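Local structure of uroporphyrinogen III cosynthase (HemD) (Helicobacter pylori, 3P9Z) at residues Phe182-Ala196 against Ile204-Cys217. The protein probably catalyses the cyclization of the linear tetrapyrrole hydroxymethylbilane to uroporphyrinogen III, a step of porphyrin biosynthesis. Residues are numbered along the deposited sequence; the frame is centred on the assembly and turned at random.
Sequences FLENYTAISIGNTTA and IPSYIAKKPSLEAC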
ATOM      1  N   PHE A 182       6.692   2.661 -22.394  1.00 29.23           N
ATOM      2  CA  PHE A 182       6.979   1.271 -22.207  1.00 29.39           C
ATOM      3  C   PHE A 182       7.487   0.728 -23.537  1.00 29.64           C
ATOM      4  O   PHE A 182       6.715   0.467 -24.472  1.00 29.60           O
ATOM      5  CB  PHE A 182       5.779   0.468 -21.697  1.00 29.02           C
ATOM      6  CG  PHE A 182       6.168  -0.884 -21.166  1.00 28.60           C
ATOM      7  CD1 PHE A 182       6.331  -1.972 -22.035  1.00 27.45           C
ATOM      8  CD2 PHE A 182       6.427  -1.066 -19.812  1.00 27.46           C
ATOM      9  CE1 PHE A 182       6.714  -3.205 -21.559  1.00 27.11           C
ATOM     10  CE2 PHE A 182       6.821  -2.299 -19.331  1.00 27.34           C
ATOM     11  CZ  PHE A 182       6.963  -3.378 -20.204  1.00 27.91           C
ATOM     12  N   LEU A 183       8.804   0.592 -23.599  1.00 30.32           N
ATOM     13  CA  LEU A 183       9.500   0.056 -24.758  1.00 31.04           C
ATOM     14  C   LEU A 183       9.132  -1.407 -24.951  1.00 30.81           C
ATOM     15  O   LEU A 183       8.962  -2.152 -23.977  1.00 30.26           O
ATOM     16  CB  LEU A 183      11.013   0.191 -24.553  1.00 30.99           C
ATOM     17  CG  LEU A 183      11.609   1.575 -24.313  1.00 33.76           C
ATOM     18  CD1 LEU A 183      13.128   1.475 -24.251  1.00 34.81           C
ATOM     19  CD2 LEU A 183      11.189   2.607 -25.393  1.00 34.82           C
ATOM     20  N   GLU A 184       9.008  -1.819 -26.209  1.00 31.35           N
ATOM     21  CA  GLU A 184       8.683  -3.212 -26.533  1.00 31.49           C
ATOM     22  C   GLU A 184       9.733  -4.188 -25.968  1.00 31.06           C
ATOM     23  O   GLU A 184       9.403  -5.324 -25.616  1.00 31.88           O
ATOM     24  CB  GLU A 184       8.528  -3.390 -28.045  1.00 32.11           C
ATOM     25  N   ASN A 185      10.978  -3.727 -25.860  1.00 30.26           N
ATOM     26  CA  ASN A 185      12.074  -4.548 -25.345  1.00 29.70           C
ATOM     27  C   ASN A 185      12.199  -4.620 -23.801  1.00 29.26           C
ATOM     28  O   ASN A 185      13.013  -5.394 -23.267  1.00 29.40           O
ATOM     29  CB  ASN A 185      13.409  -4.223 -26.052  1.00 29.67           C
ATOM     30  CG  ASN A 185      14.051  -2.901 -25.606  1.00 32.12           C
ATOM     31  OD1 ASN A 185      13.854  -2.406 -24.491  1.00 32.85           O
ATOM     32  ND2 ASN A 185      14.855  -2.340 -26.489  1.00 34.24           N
ATOM     33  N   TYR A 186      11.390  -3.833 -23.087  1.00 28.04           N
ATOM     34  CA  TYR A 186      11.272  -4.016 -21.645  1.00 27.38           C
ATOM     35  C   TYR A 186      10.508  -5.313 -21.419  1.00 26.88           C
ATOM     36  O   TYR A 186       9.706  -5.725 -22.269  1.00 26.15           O
ATOM     37  CB  TYR A 186      10.473  -2.894 -20.983  1.00 26.95           C
ATOM     38  CG  TYR A 186      11.112  -1.516 -20.913  1.00 27.49           C
ATOM     39  CD1 TYR A 186      12.503  -1.332 -20.962  1.00 27.18           C
ATOM     40  CD2 TYR A 186      10.305  -0.388 -20.759  1.00 27.22           C
ATOM     41  CE1 TYR A 186      13.060  -0.045 -20.872  1.00 26.69           C
ATOM     42  CE2 TYR A 186      10.841   0.878 -20.662  1.00 27.07           C
ATOM     43  CZ  TYR A 186      12.214   1.054 -20.719  1.00 27.61           C
ATOM     44  OH  TYR A 186      12.706   2.339 -20.622  1.00 29.66           O
ATOM     45  N   THR A 187      10.758  -5.948 -20.276  1.00 26.13           N
ATOM     46  CA  THR A 187       9.908  -7.044 -19.813  1.00 25.53           C
ATOM     47  C   THR A 187       9.302  -6.672 -18.462  1.00 24.93           C
ATOM     48  O   THR A 187      10.030  -6.412 -17.508  1.00 25.02           O
ATOM     49  CB  THR A 187      10.700  -8.367 -19.712  1.00 25.77           C
ATOM     50  OG1 THR A 187      11.202  -8.713 -21.008  1.00 25.37           O
ATOM     51  CG2 THR A 187       9.835  -9.484 -19.192  1.00 25.19           C
ATOM     52  N   ALA A 188       7.970  -6.634 -18.397  1.00 24.08           N
ATOM     53  CA  ALA A 188       7.251  -6.332 -17.159  1.00 23.18           C
ATOM     54  C   ALA A 188       7.033  -7.595 -16.324  1.00 23.29           C
ATOM     55  O   ALA A 188       6.712  -8.676 -16.851  1.00 22.06           O
ATOM     56  CB  ALA A 188       5.897  -5.666 -17.450  1.00 23.10           C
ATOM     57  N   ILE A 189       7.204  -7.428 -15.019  1.00 22.15           N
ATOM     58  CA  ILE A 189       6.835  -8.426 -14.054  1.00 22.27           C
ATOM     59  C   ILE A 189       5.791  -7.833 -13.112  1.00 22.37           C
ATOM     60  O   ILE A 189       5.932  -6.698 -12.654  1.00 21.81           O
ATOM     61  CB  ILE A 189       8.085  -8.915 -13.269  1.00 22.46           C
ATOM     62  CG1 ILE A 189       9.011  -9.678 -14.238  1.00 23.51           C
ATOM     63  CG2 ILE A 189       7.670  -9.739 -12.037  1.00 21.98           C
ATOM     64  CD1 ILE A 189      10.193 -10.370 -13.591  1.00 24.45           C
ATOM     65  N   SER A 190       4.744  -8.609 -12.832  1.00 22.11           N
ATOM     66  CA  SER A 190       3.700  -8.181 -11.924  1.00 22.31           C
ATOM     67  C   SER A 190       3.727  -9.026 -10.681  1.00 22.27           C
ATOM     68  O   SER A 190       3.875 -10.254 -10.764  1.00 21.31           O
ATOM     69  CB  SER A 190       2.337  -8.339 -12.599  1.00 21.97           C
ATOM     70  OG  SER A 190       2.215  -7.420 -13.665  1.00 22.45           O
ATOM     71  N   ILE A 191       3.556  -8.378  -9.529  1.00 22.16           N
ATOM     72  CA  ILE A 191       3.494  -9.110  -8.253  1.00 22.06           C
ATOM     73  C   ILE A 191       2.295 -10.076  -8.182  1.00 22.31           C
ATOM     74  O   ILE A 191       2.384 -11.163  -7.593  1.00 22.77           O
ATOM     75  CB  ILE A 191       3.485  -8.127  -7.033  1.00 22.55           C
ATOM     76  CG1 ILE A 191       3.807  -8.881  -5.722  1.00 22.04           C
ATOM     77  CG2 ILE A 191       2.159  -7.352  -6.976  1.00 21.66           C
ATOM     78  CD1 ILE A 191       4.441  -7.991  -4.598  1.00 21.82           C
ATOM     79  N   GLY A 192       1.175  -9.685  -8.787  1.00 22.13           N
ATOM     80  CA  GLY A 192      -0.046 -10.508  -8.784  1.00 22.15           C
ATOM     81  C   GLY A 192      -0.946 -10.041  -9.917  1.00 22.44           C
ATOM     82  O   GLY A 192      -0.597  -9.079 -10.619  1.00 21.45           O
ATOM     83  N   ASN A 193      -2.099 -10.700 -10.088  1.00 22.65           N
ATOM     84  CA  ASN A 193      -2.929 -10.453 -11.279  1.00 23.38           C
ATOM     85  C   ASN A 193      -3.622  -9.098 -11.308  1.00 23.51           C
ATOM     86  O   ASN A 193      -3.915  -8.586 -12.375  1.00 24.08           O
ATOM     87  CB  ASN A 193      -3.894 -11.623 -11.606  1.00 22.52           C
ATOM     88  CG  ASN A 193      -4.891 -11.955 -10.470  1.00 24.95           C
ATOM     89  OD1 ASN A 193      -5.139 -11.169  -9.535  1.00 23.76           O
ATOM     90  ND2 ASN A 193      -5.473 -13.142 -10.568  1.00 23.60           N
ATOM     91  N   THR A 194      -3.880  -8.493 -10.153  1.00 24.09           N
ATOM     92  CA  THR A 194      -4.509  -7.180 -10.186  1.00 24.49           C
ATOM     93  C   THR A 194      -3.584  -6.184 -10.886  1.00 23.82           C
ATOM     94  O   THR A 194      -4.026  -5.394 -11.721  1.00 23.38           O
ATOM     95  CB  THR A 194      -4.933  -6.664  -8.793  1.00 25.55           C
ATOM     96  OG1 THR A 194      -3.777  -6.508  -7.982  1.00 27.47           O
ATOM     97  CG2 THR A 194      -5.882  -7.635  -8.118  1.00 24.67           C
ATOM     98  N   THR A 195      -2.296  -6.255 -10.574  1.00 23.75           N
ATOM     99  CA  THR A 195      -1.282  -5.429 -11.260  1.00 23.50           C
ATOM    100  C   THR A 195      -1.182  -5.819 -12.739  1.00 23.80           C
ATOM    101  O   THR A 195      -1.242  -4.960 -13.628  1.00 23.43           O
ATOM    102  CB  THR A 195       0.087  -5.591 -10.601  1.00 23.71           C
ATOM    103  OG1 THR A 195       0.041  -4.996  -9.294  1.00 25.76           O
ATOM    104  CG2 THR A 195       1.205  -4.917 -11.458  1.00 21.93           C
ATOM    105  N   ALA A 196      -1.066  -7.118 -12.985  1.00 23.29           N
ATOM    106  CA  ALA A 196      -0.914  -7.635 -14.338  1.00 23.78           C
ATOM    107  C   ALA A 196      -2.100  -7.287 -15.235  1.00 23.58           C
ATOM    108  O   ALA A 196      -1.910  -6.932 -16.392  1.00 23.78           O
ATOM    109  CB  ALA A 196      -0.680  -9.135 -14.303  1.00 22.84           C
ATOM    110  N   ILE A 204      -0.137  -3.793 -22.116  1.00 27.10           N
ATOM    111  CA  ILE A 204       1.185  -4.257 -21.718  1.00 26.85           C
ATOM    112  C   ILE A 204       1.185  -5.657 -21.107  1.00 26.26           C
ATOM    113  O   ILE A 204       0.596  -5.883 -20.054  1.00 25.99           O
ATOM    114  CB  ILE A 204       1.862  -3.255 -20.787  1.00 26.89           C
ATOM    115  CG1 ILE A 204       2.143  -1.956 -21.566  1.00 29.78           C
ATOM    116  CG2 ILE A 204       3.166  -3.820 -20.240  1.00 27.12           C
ATOM    117  CD1 ILE A 204       2.127  -0.721 -20.721  1.00 30.27           C
ATOM    118  N   PRO A 205       1.878  -6.599 -21.766  1.00 26.23           N
ATOM    119  CA  PRO A 205       1.997  -7.948 -21.212  1.00 26.34           C
ATOM    120  C   PRO A 205       2.992  -7.977 -20.048  1.00 25.85           C
ATOM    121  O   PRO A 205       3.902  -7.139 -19.971  1.00 26.09           O
ATOM    122  CB  PRO A 205       2.546  -8.763 -22.393  1.00 26.66           C
ATOM    123  CG  PRO A 205       3.363  -7.745 -23.204  1.00 27.68           C
ATOM    124  CD  PRO A 205       2.557  -6.456 -23.073  1.00 26.73           C
ATOM    125  N   SER A 206       2.815  -8.925 -19.144  1.00 24.99           N
ATOM    126  CA  SER A 206       3.767  -9.123 -18.070  1.00 24.78           C
ATOM    127  C   SER A 206       3.692 -10.559 -17.593  1.00 24.46           C
ATOM    128  O   SER A 206       2.674 -11.222 -17.774  1.00 24.68           O
ATOM    129  CB  SER A 206       3.469  -8.178 -16.897  1.00 24.40           C
ATOM    130  OG  SER A 206       2.202  -8.478 -16.340  1.00 26.36           O
ATOM    131  N   TYR A 207       4.771 -11.016 -16.971  1.00 23.62           N
ATOM    132  CA  TYR A 207       4.783 -12.283 -16.271  1.00 23.83           C
ATOM    133  C   TYR A 207       4.451 -12.029 -14.821  1.00 23.09           C
ATOM    134  O   TYR A 207       4.781 -10.966 -14.269  1.00 23.41           O
ATOM    135  CB  TYR A 207       6.160 -12.944 -16.366  1.00 23.66           C
ATOM    136  CG  TYR A 207       6.583 -13.319 -17.770  1.00 26.72           C
ATOM    137  CD1 TYR A 207       6.024 -14.429 -18.427  1.00 27.91           C
ATOM    138  CD2 TYR A 207       7.584 -12.585 -18.436  1.00 29.20           C
ATOM    139  CE1 TYR A 207       6.439 -14.788 -19.732  1.00 28.61           C
ATOM    140  CE2 TYR A 207       8.002 -12.932 -19.741  1.00 30.57           C
ATOM    141  CZ  TYR A 207       7.421 -14.032 -20.373  1.00 30.83           C
ATOM    142  OH  TYR A 207       7.833 -14.368 -21.643  1.00 34.99           O
ATOM    143  N   ILE A 208       3.810 -13.003 -14.192  1.00 22.01           N
ATOM    144  CA  ILE A 208       3.347 -12.826 -12.821  1.00 21.41           C
ATOM    145  C   ILE A 208       4.139 -13.715 -11.885  1.00 21.55           C
ATOM    146  O   ILE A 208       4.313 -14.908 -12.159  1.00 22.50           O
ATOM    147  CB  ILE A 208       1.840 -13.163 -12.714  1.00 21.26           C
ATOM    148  CG1 ILE A 208       1.029 -12.331 -13.726  1.00 21.04           C
ATOM    149  CG2 ILE A 208       1.337 -12.991 -11.283  1.00 20.34           C
ATOM    150  CD1 ILE A 208      -0.446 -12.792 -13.898  1.00 19.90           C
ATOM    151  N   ALA A 209       4.607 -13.148 -10.778  1.00 21.13           N
ATOM    152  CA  ALA A 209       5.224 -13.930  -9.688  1.00 21.73           C
ATOM    153  C   ALA A 209       4.358 -15.114  -9.214  1.00 21.36           C
ATOM    154  O   ALA A 209       3.118 -15.050  -9.264  1.00 21.44           O
ATOM    155  CB  ALA A 209       5.572 -13.008  -8.492  1.00 21.08           C
ATOM    156  N   LYS A 210       5.009 -16.190  -8.763  1.00 21.61           N
ATOM    157  CA  LYS A 210       4.283 -17.413  -8.374  1.00 22.77           C
ATOM    158  C   LYS A 210       3.499 -17.274  -7.063  1.00 22.72           C
ATOM    159  O   LYS A 210       2.561 -18.033  -6.819  1.00 22.64           O
ATOM    160  CB  LYS A 210       5.225 -18.614  -8.316  1.00 22.71           C
ATOM    161  CG  LYS A 210       5.785 -18.979  -9.700  1.00 23.16           C
ATOM    162  CD  LYS A 210       6.959 -19.915  -9.577  1.00 25.70           C
ATOM    163  CE  LYS A 210       7.536 -20.290 -10.964  1.00 26.94           C
ATOM    164  NZ  LYS A 210       6.504 -21.020 -11.751  1.00 27.90           N
ATOM    165  N   LYS A 211       3.926 -16.325  -6.240  1.00 23.02           N
ATOM    166  CA  LYS A 211       3.270 -15.890  -5.000  1.00 24.91           C
ATOM    167  C   LYS A 211       3.405 -14.376  -5.038  1.00 24.81           C
ATOM    168  O   LYS A 211       4.386 -13.868  -5.590  1.00 23.94           O
ATOM    169  CB  LYS A 211       4.020 -16.377  -3.752  1.00 24.63           C
ATOM    170  CG  LYS A 211       3.807 -17.836  -3.429  1.00 29.97           C
ATOM    171  CD  LYS A 211       4.332 -18.232  -2.037  1.00 33.16           C
ATOM    172  CE  LYS A 211       4.171 -19.730  -1.834  1.00 35.88           C
ATOM    173  NZ  LYS A 211       4.482 -20.200  -0.458  1.00 38.07           N
ATOM    174  N   PRO A 212       2.441 -13.649  -4.426  1.00 25.59           N
ATOM    175  CA  PRO A 212       2.558 -12.186  -4.473  1.00 25.75           C
ATOM    176  C   PRO A 212       3.486 -11.638  -3.377  1.00 25.89           C
ATOM    177  O   PRO A 212       3.042 -10.971  -2.441  1.00 25.35           O
ATOM    178  CB  PRO A 212       1.113 -11.706  -4.313  1.00 26.30           C
ATOM    179  CG  PRO A 212       0.425 -12.809  -3.528  1.00 26.60           C
ATOM    180  CD  PRO A 212       1.155 -14.098  -3.861  1.00 25.34           C
ATOM    181  N   SER A 213       4.775 -11.924  -3.519  1.00 25.34           N
ATOM    182  CA  SER A 213       5.788 -11.413  -2.607  1.00 25.33           C
ATOM    183  C   SER A 213       6.918 -10.792  -3.421  1.00 24.77           C
ATOM    184  O   SER A 213       7.074 -11.098  -4.608  1.00 24.26           O
ATOM    185  CB  SER A 213       6.318 -12.538  -1.723  1.00 25.42           C
ATOM    186  OG  SER A 213       7.112 -13.434  -2.486  1.00 26.51           O
ATOM    187  N   LEU A 214       7.689  -9.908  -2.790  1.00 24.19           N
ATOM    188  CA  LEU A 214       8.859  -9.316  -3.428  1.00 24.71           C
ATOM    189  C   LEU A 214       9.869 -10.400  -3.773  1.00 24.51           C
ATOM    190  O   LEU A 214      10.497 -10.349  -4.832  1.00 24.15           O
ATOM    191  CB  LEU A 214       9.514  -8.253  -2.522  1.00 25.09           C
ATOM    192  CG  LEU A 214       8.639  -7.075  -2.086  1.00 25.09           C
ATOM    193  CD1 LEU A 214       9.466  -6.117  -1.204  1.00 25.86           C
ATOM    194  CD2 LEU A 214       8.072  -6.342  -3.296  1.00 23.94           C
ATOM    195  N   GLU A 215      10.007 -11.374  -2.875  1.00 23.94           N
ATOM    196  CA  GLU A 215      10.921 -12.490  -3.073  1.00 25.09           C
ATOM    197  C   GLU A 215      10.611 -13.283  -4.343  1.00 24.34           C
ATOM    198  O   GLU A 215      11.511 -13.560  -5.140  1.00 24.43           O
ATOM    199  CB  GLU A 215      10.922 -13.421  -1.850  1.00 25.33           C
ATOM    200  CG  GLU A 215      11.494 -12.776  -0.572  1.00 28.48           C
ATOM    201  CD  GLU A 215      10.460 -12.026   0.293  1.00 31.21           C
ATOM    202  OE1 GLU A 215       9.336 -11.724  -0.167  1.00 31.59           O
ATOM    203  OE2 GLU A 215      10.790 -11.735   1.462  1.00 35.32           O
ATOM    204  N   ALA A 216       9.344 -13.641  -4.532  1.00 23.81           N
ATOM    205  CA  ALA A 216       8.922 -14.331  -5.752  1.00 23.45           C
ATOM    206  C   ALA A 216       9.089 -13.477  -7.015  1.00 23.15           C
ATOM    207  O   ALA A 216       9.360 -14.021  -8.084  1.00 23.13           O
ATOM    208  CB  ALA A 216       7.477 -14.842  -5.625  1.00 23.75           C
ATOM    209  N   CYS A 217       8.949 -12.156  -6.898  1.00 22.43           N
ATOM    210  CA  CYS A 217       9.188 -11.261  -8.031  1.00 22.70           C
ATOM    211  C   CYS A 217      10.649 -11.312  -8.490  1.00 22.92           C
ATOM    212  O   CYS A 217      10.948 -11.240  -9.688  1.00 22.01           O
ATOM    213  CB  CYS A 217       8.853  -9.809  -7.678  1.00 22.49           C
ATOM    214  SG  CYS A 217       7.107  -9.431  -7.483  1.00 25.05           S
TER
HETATM  215  O   HOH W   1       6.384  -7.122 -20.830  1.00 26.81           O
HETATM  216  O   HOH W   2       1.315 -13.747  -7.378  1.00 18.49           O
HETATM  217  O   HOH W   3      -0.011  -7.714 -18.007  1.00 24.12           O
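Ala-188 to Ser-190 run parallel to Ser-206 to Ile-208, the two short strands crossing at -32°, and three backbone hydrogen bonds join them, donated by Tyr-207 N to Ala-188 O, by Ser-190 N to Tyr-207 O at 2.8 Å, and by Ala-209 N to Ser-190 O. Between the strands on one face, Ser-190 OG donates to Ser-206 OG over 2.9 Å. Ser-206 OG lies between its own backbone N and carbonyl carbon (chi1 64°), a position from which it also donates to a water; that water in turn donates to Ala-196 O and Ile-204 O, tying the helix to the approach of the second strand. The methyl of Ala-196 drops onto the same face, its CB 3.7 Å from Ile-208 CG1 and also close to Ser-206 OG.

This is a right-handed beta-alpha-beta crossover: strand 187-190, helix 193-201, then strand 206-208, which forms one edge of the chain's sheet, while 187-190 pairs on its other side with strand 164-167.

Ahead of both strands, Ile-204 CG2 sits over the centre of the Phe-182 ring, a CH-pi contact 3.8 Å from the centroid; Tyr-186 CB covers the opposite face near the rim. Leu-177 of helix 170-179 touches both Phe-182 and Ile-204. On the sheet face that carries Ile-189, Thr-187 CG2 meets the edge of the Tyr-207 ring in its plane, while Thr-187 OG1 is hydrogen-bonded to Arg-5 NH2.

Beyond the strands, Ile-191 swings CG1 anti to its backbone N (chi1 -165°), placing CG1 alongside Pro-212 and 3.8 Å from Cys-217 SG. A second water bridges Ile-191 O and Ala-209 O, and Ser-213 OG caps helix 214-223 by accepting from Ala-216 N at 3.0 Å.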